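Local coordinates for protein chlorite dismutase (Nitrobacter winogradskyi, PDB 3QPI) that binds heme b and, as a chlorite dismutase, probably uses its iron to split chlorite into chloride and molecular oxygen, at residues T83-I88 with L142-Y147; P89-A94 with V171-D176. All coordinates share one frame; numbering follows the deposited sequence.

Contact 1 (T83-I88 with L142-Y147); sequences TRAALI and LTWFEY. With HEM (protoporphyrin IX containing Fe), chain C.
Y147 reaches back over the backbone of R84 and A85 where strands 84-88 and 142-147 pair antiparallel in the heme-binding sheet. Its CG sits between the backbone N and the carbonyl carbon (chi1 43°), which tips the ring toward the neighbouring strand. Followed outward from CB, CG and CD1 look onto R84 O, which stands 4.0 Å above the plane of the Y147 ring, over its centre. On one rim CE2 lies 3.6 Å from CB of R84; on the other, beyond CD1, CE1 reaches CA of A85. At the tip, Y147 OH shares a water with A85 O. At this end of the strand pair, T83 and R84 both lie opposite Y147, a classic beta bulge.

Further along, F145 and I88 lie on the same face of the sheet as Y147 and turn to the heme. F145 CE1 lies 3.5 Å from C1C of the porphyrin, and I88 CD1 3.7 Å from its CBC. W144 is on the other face; its CH2 rests 3.6 Å from A85 CB, and its NE1 donates to E146 OE2, while E146 OE1 is hydrogen-bonded to G78 N. At the far end I88 O accepts two bonds from T143, a long one from N and a short one from OG1 (2.6 Å) on an in-plane lone pair. With its hydroxyl turned to that carbonyl, T143 meets the porphyrin through its methyl CG2, so the pair's heme contacts are made by carbon atoms.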
loop_
_atom_site.group_PDB
_atom_site.type_symbol
_atom_site.label_atom_id
_atom_site.label_comp_id
_atom_site.label_asym_id
_atom_site.label_seq_id
_atom_site.Cartn_x
_atom_site.Cartn_y
_atom_site.Cartn_z
ATOM N N THR A 83 8.310 -12.388 -6.943
ATOM C CA THR A 83 9.505 -11.629 -7.302
ATOM C C THR A 83 9.218 -10.224 -7.827
ATOM O O THR A 83 10.115 -9.536 -8.316
ATOM C CB THR A 83 10.307 -12.371 -8.377
ATOM O OG1 THR A 83 9.503 -12.517 -9.555
ATOM C CG2 THR A 83 10.755 -13.762 -7.878
ATOM N N ARG A 84 7.971 -9.793 -7.719
ATOM C CA ARG A 84 7.588 -8.459 -8.157
ATOM C C ARG A 84 6.882 -7.841 -6.985
ATOM O O ARG A 84 6.303 -8.552 -6.154
ATOM C CB ARG A 84 6.657 -8.503 -9.392
ATOM C CG ARG A 84 7.334 -9.017 -10.701
ATOM C CD ARG A 84 8.402 -8.053 -11.230
ATOM N NE ARG A 84 9.143 -8.599 -12.373
ATOM C CZ ARG A 84 10.230 -9.375 -12.282
ATOM N NH1 ARG A 84 10.735 -9.729 -11.094
ATOM N NH2 ARG A 84 10.835 -9.792 -13.387
ATOM N N ALA A 85 6.936 -6.521 -6.902
ATOM C CA ALA A 85 6.313 -5.841 -5.787
ATOM C C ALA A 85 5.920 -4.423 -6.170
ATOM O O ALA A 85 6.362 -3.889 -7.212
ATOM C CB ALA A 85 7.274 -5.840 -4.583
ATOM N N ALA A 86 5.080 -3.823 -5.329
ATOM C CA ALA A 86 4.683 -2.436 -5.488
ATOM C C ALA A 86 4.678 -1.737 -4.137
ATOM O O ALA A 86 4.288 -2.300 -3.112
ATOM C CB ALA A 86 3.292 -2.328 -6.137
ATOM N N LEU A 87 5.119 -0.493 -4.163
ATOM C CA LEU A 87 5.034 0.382 -3.020
ATOM C C LEU A 87 4.172 1.573 -3.448
ATOM O O LEU A 87 4.528 2.290 -4.391
ATOM C CB LEU A 87 6.437 0.834 -2.612
ATOM C CG LEU A 87 6.513 1.886 -1.485
ATOM C CD1 LEU A 87 5.931 1.365 -0.185
ATOM C CD2 LEU A 87 7.943 2.297 -1.288
ATOM N N ILE A 88 3.034 1.767 -2.781
ATOM C CA ILE A 88 2.139 2.875 -3.106
ATOM C C ILE A 88 1.871 3.745 -1.865
ATOM O O ILE A 88 1.028 3.410 -1.020
ATOM C CB ILE A 88 0.825 2.372 -3.725
ATOM C CG1 ILE A 88 1.103 1.517 -4.978
ATOM C CG2 ILE A 88 -0.103 3.553 -4.090
ATOM C CD1 ILE A 88 -0.132 0.788 -5.500
ATOM N N LEU A 142 1.836 3.736 3.839
ATOM C CA LEU A 142 2.703 3.105 2.857
ATOM C C LEU A 142 2.117 1.722 2.634
ATOM O O LEU A 142 1.996 0.928 3.574
ATOM C CB LEU A 142 4.143 3.015 3.355
ATOM C CG LEU A 142 4.781 4.342 3.808
ATOM C CD1 LEU A 142 6.212 4.136 4.322
ATOM C CD2 LEU A 142 4.783 5.336 2.669
ATOM N N THR A 143 1.699 1.461 1.399
ATOM C CA THR A 143 1.087 0.191 1.055
ATOM C C THR A 143 2.113 -0.609 0.256
ATOM O O THR A 143 2.753 -0.088 -0.654
ATOM C CB THR A 143 -0.272 0.377 0.299
ATOM O OG1 THR A 143 -0.086 1.090 -0.935
ATOM C CG2 THR A 143 -1.253 1.144 1.179
ATOM N N TRP A 144 2.288 -1.860 0.652
ATOM C CA TRP A 144 3.344 -2.715 0.141
ATOM C C TRP A 144 2.693 -4.007 -0.323
ATOM O O TRP A 144 1.893 -4.606 0.420
ATOM C CB TRP A 144 4.362 -3.002 1.255
ATOM C CG TRP A 144 5.375 -4.003 0.859
ATOM C CD1 TRP A 144 5.450 -5.302 1.268
ATOM C CD2 TRP A 144 6.449 -3.803 -0.068
ATOM N NE1 TRP A 144 6.512 -5.924 0.661
ATOM C CE2 TRP A 144 7.145 -5.032 -0.166
ATOM C CE3 TRP A 144 6.888 -2.706 -0.827
ATOM C CZ2 TRP A 144 8.273 -5.199 -0.990
ATOM C CZ3 TRP A 144 8.006 -2.870 -1.657
ATOM C CH2 TRP A 144 8.692 -4.113 -1.723
ATOM N N PHE A 145 3.022 -4.411 -1.552
ATOM C CA PHE A 145 2.432 -5.584 -2.188
ATOM C C PHE A 145 3.512 -6.417 -2.881
ATOM O O PHE A 145 4.443 -5.864 -3.479
ATOM C CB PHE A 145 1.381 -5.135 -3.232
ATOM C CG PHE A 145 0.372 -4.190 -2.669
ATOM C CD1 PHE A 145 -0.731 -4.674 -1.985
ATOM C CD2 PHE A 145 0.552 -2.817 -2.775
ATOM C CE1 PHE A 145 -1.635 -3.809 -1.429
ATOM C CE2 PHE A 145 -0.341 -1.944 -2.215
ATOM C CZ PHE A 145 -1.450 -2.434 -1.547
ATOM N N GLU A 146 3.362 -7.735 -2.822
ATOM C CA GLU A 146 4.280 -8.656 -3.472
ATOM C C GLU A 146 3.486 -9.679 -4.244
ATOM O O GLU A 146 2.454 -10.153 -3.751
ATOM C CB GLU A 146 5.130 -9.401 -2.441
ATOM C CG GLU A 146 5.867 -8.516 -1.513
ATOM C CD GLU A 146 6.769 -9.291 -0.542
ATOM O OE1 GLU A 146 6.736 -10.555 -0.509
ATOM O OE2 GLU A 146 7.506 -8.615 0.195
ATOM N N TYR A 147 3.985 -10.048 -5.426
ATOM C CA TYR A 147 3.289 -11.003 -6.299
ATOM C C TYR A 147 4.225 -11.592 -7.349
ATOM O O TYR A 147 5.277 -11.028 -7.649
ATOM C CB TYR A 147 2.120 -10.318 -6.997
ATOM C CG TYR A 147 2.467 -8.941 -7.506
ATOM C CD1 TYR A 147 2.342 -7.828 -6.681
ATOM C CD2 TYR A 147 2.924 -8.745 -8.798
ATOM C CE1 TYR A 147 2.661 -6.565 -7.127
ATOM C CE2 TYR A 147 3.240 -7.463 -9.260
ATOM C CZ TYR A 147 3.107 -6.374 -8.414
ATOM O OH TYR A 147 3.425 -5.087 -8.838
HETATM C CHA HEM C . -6.581 -0.846 4.318
HETATM C CHB HEM C . -7.398 -5.189 2.480
HETATM C CHC HEM C . -5.247 -3.839 -1.667
HETATM C CHD HEM C . -4.728 0.519 0.093
HETATM C C1A HEM C . -6.947 -2.134 4.124
HETATM C C2A HEM C . -7.589 -2.911 5.173
HETATM C C3A HEM C . -7.826 -4.151 4.701
HETATM C C4A HEM C . -7.335 -4.154 3.325
HETATM C CMA HEM C . -8.526 -5.324 5.481
HETATM C CAA HEM C . -7.931 -2.291 6.537
HETATM C CBA HEM C . -6.906 -2.569 7.628
HETATM C CGA HEM C . -7.519 -2.052 8.913
HETATM O O1A HEM C . -6.983 -1.040 9.402
HETATM O O2A HEM C . -8.538 -2.611 9.431
HETATM C C1B HEM C . -6.860 -5.134 1.240
HETATM C C2B HEM C . -6.742 -6.313 0.418
HETATM C C3B HEM C . -6.117 -5.950 -0.692
HETATM C C4B HEM C . -5.846 -4.527 -0.635
HETATM C CMB HEM C . -7.188 -7.759 0.751
HETATM C CAB HEM C . -5.803 -6.932 -1.844
HETATM C CBB HEM C . -4.560 -6.997 -2.328
HETATM C C1C HEM C . -4.932 -2.537 -1.594
HETATM C C2C HEM C . -4.271 -1.707 -2.602
HETATM C C3C HEM C . -4.109 -0.502 -2.059
HETATM C C4C HEM C . -4.699 -0.545 -0.733
HETATM C CMC HEM C . -3.788 -2.210 -3.984
HETATM C CAC HEM C . -3.502 0.785 -2.643
HETATM C CBC HEM C . -3.518 0.978 -3.969
HETATM C C1D HEM C . -5.118 0.566 1.372
HETATM C C2D HEM C . -5.048 1.760 2.179
HETATM C C3D HEM C . -5.631 1.300 3.508
HETATM C C4D HEM C . -6.001 -0.084 3.333
HETATM C CMD HEM C . -4.509 3.190 1.846
HETATM C CAD HEM C . -5.828 2.138 4.778
HETATM C CBD HEM C . -7.270 2.667 4.716
HETATM C CGD HEM C . -7.488 3.649 5.845
HETATM O O1D HEM C . -7.221 3.272 7.009
HETATM O O2D HEM C . -7.926 4.804 5.585
HETATM N NA HEM C . -6.770 -2.920 2.971
HETATM N NB HEM C . -6.305 -4.035 0.585
HETATM N NC HEM C . -5.187 -1.797 -0.474
HETATM N ND HEM C . -5.698 -0.506 2.072
HETATM FE FE HEM C . -6.086 -2.145 1.183
HETATM O O HOH W 1 6.453 -4.897 -9.984
#

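Contact 2 (P89-A94 with V171-D176); sequences PIRKSA and VEREVD. With HEM (protoporphyrin IX containing Fe), chain C.
R91 and E172 meet at a classic beta bulge, where strands 89-92 and 171-176 run antiparallel in the sheet of this ferredoxin-like, dimeric alpha-beta barrel family. E172 and R173 both face R91, and R91 O takes both amides: E172 N at 2.8 Å, almost in line with the carbonyl, and R173 N in a weak bond. In return R91 N donates to R173 O, and V175 N closes the pairing on P89 O.

The side chains of R91 and E172 meet by charge alone. In this salt bridge E172 OE1 sits 3.2 Å above the R91 guanidinium plane, over its centre, so no N-H points at it; the guanidinium and carboxylate planes stand 86° apart. An alanine in place of R91 would probably leave E172 OE1 without this counter-charge and the carboxylate more able to turn. The other oxygen, OE2, accepts from a water that in turn accepts from A94 N, at the start of helix 94-98. S93 OG caps that helix by accepting from W96 N. R173 turns its guanidinium away to the carbonyls of E25 and S26.

On the heme side, I90 lies alongside E174, its CD1 3.8 Å from E174 OE2, an oxygen held by R163 and W168. I90 CD1 is as near to the porphyrin methyl CMD. K92, its CG anti to the carbonyl carbon (chi1 -64°) and the chain extended to the tip, also pairs with E167; its NZ donates to heme propionate oxygen O2D at 2.8 Å.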
loop_
_atom_site.group_PDB
_atom_site.type_symbol
_atom_site.label_atom_id
_atom_site.label_comp_id
_atom_site.label_asym_id
_atom_site.label_seq_id
_atom_site.Cartn_x
_atom_site.Cartn_y
_atom_site.Cartn_z
ATOM N N PRO A 89 2.618 4.857 -1.747
ATOM C CA PRO A 89 2.420 5.851 -0.685
ATOM C C PRO A 89 1.151 6.640 -0.950
ATOM O O PRO A 89 0.908 7.021 -2.106
ATOM C CB PRO A 89 3.649 6.759 -0.799
ATOM C CG PRO A 89 4.617 6.004 -1.726
ATOM C CD PRO A 89 3.754 5.203 -2.616
ATOM N N ILE A 90 0.343 6.846 0.089
ATOM C CA ILE A 90 -0.972 7.487 -0.061
ATOM C C ILE A 90 -1.239 8.497 1.060
ATOM O O ILE A 90 -0.889 8.264 2.217
ATOM C CB ILE A 90 -2.120 6.440 -0.078
ATOM C CG1 ILE A 90 -2.187 5.748 -1.441
ATOM C CG2 ILE A 90 -3.492 7.091 0.286
ATOM C CD1 ILE A 90 -2.901 4.402 -1.391
ATOM N N ARG A 91 -1.833 9.624 0.694
ATOM C CA ARG A 91 -2.258 10.612 1.668
ATOM C C ARG A 91 -3.712 10.942 1.410
ATOM O O ARG A 91 -4.084 11.250 0.278
ATOM C CB ARG A 91 -1.424 11.900 1.605
ATOM C CG ARG A 91 -1.905 12.924 2.643
ATOM C CD ARG A 91 -0.953 14.077 2.880
ATOM N NE ARG A 91 -0.566 14.734 1.637
ATOM C CZ ARG A 91 -0.296 16.036 1.527
ATOM N NH1 ARG A 91 -0.375 16.826 2.605
ATOM N NH2 ARG A 91 0.043 16.550 0.339
ATOM N N LYS A 92 -4.529 10.849 2.455
ATOM C CA LYS A 92 -5.930 11.226 2.362
ATOM C C LYS A 92 -6.124 12.676 2.854
ATOM O O LYS A 92 -5.269 13.222 3.577
ATOM C CB LYS A 92 -6.820 10.226 3.114
ATOM C CG LYS A 92 -6.767 8.803 2.502
ATOM C CD LYS A 92 -7.753 7.871 3.193
ATOM C CE LYS A 92 -7.797 6.483 2.538
ATOM N NZ LYS A 92 -8.883 5.642 3.131
ATOM N N SER A 93 -7.229 13.292 2.427
ATOM C CA SER A 93 -7.503 14.706 2.680
ATOM C C SER A 93 -7.960 14.988 4.098
ATOM O O SER A 93 -8.466 14.098 4.807
ATOM C CB SER A 93 -8.607 15.198 1.750
ATOM O OG SER A 93 -9.815 14.496 1.995
ATOM N N ALA A 94 -7.783 16.243 4.491
ATOM C CA ALA A 94 -8.360 16.754 5.731
ATOM C C ALA A 94 -9.839 16.374 5.868
ATOM O O ALA A 94 -10.280 15.959 6.933
ATOM C CB ALA A 94 -8.192 18.281 5.812
ATOM N N VAL A 171 -8.308 10.613 -1.701
ATOM C CA VAL A 171 -6.844 10.574 -1.811
ATOM C C VAL A 171 -6.313 11.825 -2.502
ATOM O O VAL A 171 -6.744 12.157 -3.594
ATOM C CB VAL A 171 -6.360 9.323 -2.566
ATOM C CG1 VAL A 171 -4.848 9.387 -2.822
ATOM C CG2 VAL A 171 -6.720 8.083 -1.783
ATOM N N GLU A 172 -5.379 12.518 -1.873
ATOM C CA GLU A 172 -4.889 13.773 -2.428
ATOM C C GLU A 172 -3.421 13.709 -2.842
ATOM O O GLU A 172 -2.920 14.619 -3.505
ATOM C CB GLU A 172 -5.099 14.926 -1.434
ATOM C CG GLU A 172 -4.214 14.862 -0.185
ATOM C CD GLU A 172 -4.460 16.044 0.748
ATOM O OE1 GLU A 172 -3.552 16.417 1.515
ATOM O OE2 GLU A 172 -5.577 16.607 0.714
ATOM N N ARG A 173 -2.724 12.660 -2.422
ATOM C CA ARG A 173 -1.407 12.391 -2.964
ATOM C C ARG A 173 -1.180 10.886 -3.018
ATOM O O ARG A 173 -1.525 10.169 -2.085
ATOM C CB ARG A 173 -0.306 13.082 -2.158
ATOM C CG ARG A 173 1.066 13.004 -2.813
ATOM C CD ARG A 173 2.165 13.720 -2.009
ATOM N NE ARG A 173 3.459 13.609 -2.694
ATOM C CZ ARG A 173 4.656 13.797 -2.129
ATOM N NH1 ARG A 173 4.754 14.132 -0.848
ATOM N NH2 ARG A 173 5.766 13.649 -2.857
ATOM N N GLU A 174 -0.582 10.424 -4.116
ATOM C CA GLU A 174 -0.391 9.009 -4.353
ATOM C C GLU A 174 0.658 8.812 -5.425
ATOM O O GLU A 174 0.638 9.478 -6.453
ATOM C CB GLU A 174 -1.712 8.375 -4.798
ATOM C CG GLU A 174 -1.647 6.893 -5.096
ATOM C CD GLU A 174 -3.023 6.304 -5.282
ATOM O OE1 GLU A 174 -3.947 7.073 -5.598
ATOM O OE2 GLU A 174 -3.204 5.092 -5.084
ATOM N N VAL A 175 1.581 7.888 -5.187
ATOM C CA VAL A 175 2.655 7.656 -6.130
ATOM C C VAL A 175 2.730 6.162 -6.412
ATOM O O VAL A 175 2.513 5.341 -5.522
ATOM C CB VAL A 175 4.011 8.152 -5.585
ATOM C CG1 VAL A 175 5.115 7.985 -6.646
ATOM C CG2 VAL A 175 3.902 9.610 -5.115
ATOM N N ASP A 176 3.021 5.829 -7.660
ATOM C CA ASP A 176 3.140 4.450 -8.081
ATOM C C ASP A 176 4.625 4.031 -8.195
ATOM O O ASP A 176 5.340 4.464 -9.108
ATOM C CB ASP A 176 2.422 4.267 -9.429
ATOM C CG ASP A 176 1.057 3.617 -9.281
ATOM O OD1 ASP A 176 0.779 3.022 -8.220
ATOM O OD2 ASP A 176 0.255 3.698 -10.229
HETATM C CHA HEM C . -6.581 -0.846 4.318
HETATM C CHB HEM C . -7.398 -5.189 2.480
HETATM C CHC HEM C . -5.247 -3.839 -1.667
HETATM C CHD HEM C . -4.728 0.519 0.093
HETATM C C1A HEM C . -6.947 -2.134 4.124
HETATM C C2A HEM C . -7.589 -2.911 5.173
HETATM C C3A HEM C . -7.826 -4.151 4.701
HETATM C C4A HEM C . -7.335 -4.154 3.325
HETATM C CMA HEM C . -8.526 -5.324 5.481
HETATM C CAA HEM C . -7.931 -2.291 6.537
HETATM C CBA HEM C . -6.906 -2.569 7.628
HETATM C CGA HEM C . -7.519 -2.052 8.913
HETATM O O1A HEM C . -6.983 -1.040 9.402
HETATM O O2A HEM C . -8.538 -2.611 9.431
HETATM C C1B HEM C . -6.860 -5.134 1.240
HETATM C C2B HEM C . -6.742 -6.313 0.418
HETATM C C3B HEM C . -6.117 -5.950 -0.692
HETATM C C4B HEM C . -5.846 -4.527 -0.635
HETATM C CMB HEM C . -7.188 -7.759 0.751
HETATM C CAB HEM C . -5.803 -6.932 -1.844
HETATM C CBB HEM C . -4.560 -6.997 -2.328
HETATM C C1C HEM C . -4.932 -2.537 -1.594
HETATM C C2C HEM C . -4.271 -1.707 -2.602
HETATM C C3C HEM C . -4.109 -0.502 -2.059
HETATM C C4C HEM C . -4.699 -0.545 -0.733
HETATM C CMC HEM C . -3.788 -2.210 -3.984
HETATM C CAC HEM C . -3.502 0.785 -2.643
HETATM C CBC HEM C . -3.518 0.978 -3.969
HETATM C C1D HEM C . -5.118 0.566 1.372
HETATM C C2D HEM C . -5.048 1.760 2.179
HETATM C C3D HEM C . -5.631 1.300 3.508
HETATM C C4D HEM C . -6.001 -0.084 3.333
HETATM C CMD HEM C . -4.509 3.190 1.846
HETATM C CAD HEM C . -5.828 2.138 4.778
HETATM C CBD HEM C . -7.270 2.667 4.716
HETATM C CGD HEM C . -7.488 3.649 5.845
HETATM O O1D HEM C . -7.221 3.272 7.009
HETATM O O2D HEM C . -7.926 4.804 5.585
HETATM N NA HEM C . -6.770 -2.920 2.971
HETATM N NB HEM C . -6.305 -4.035 0.585
HETATM N NC HEM C . -5.187 -1.797 -0.474
HETATM N ND HEM C . -5.698 -0.506 2.072
HETATM FE FE HEM C . -6.086 -2.145 1.183
HETATM O O HOH W 2 -6.554 18.139 2.684
#

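From the N terminus, four strands and helix 64-73 come before strand 84-92, which supplies the first half of both contacts: T83-I88 to contact 1, then P89-A94 to contact 2. Contact 1 closes a loop of 53 residues when strand 141-147 returns to pair with the earlier half. Contact 2 closes a longer one, of 76 residues, when strand 171-181 arrives along the opposite edge. The segments alternate, so the two loops cross. Strand 84-92 is thus the middle member of three, joining 141-147 to 171-181. The contacts also touch directly: I88 CG2 packs 3.5 Å from V175 O, and L142 CD2 meets P89 CB. Both reach the same heme.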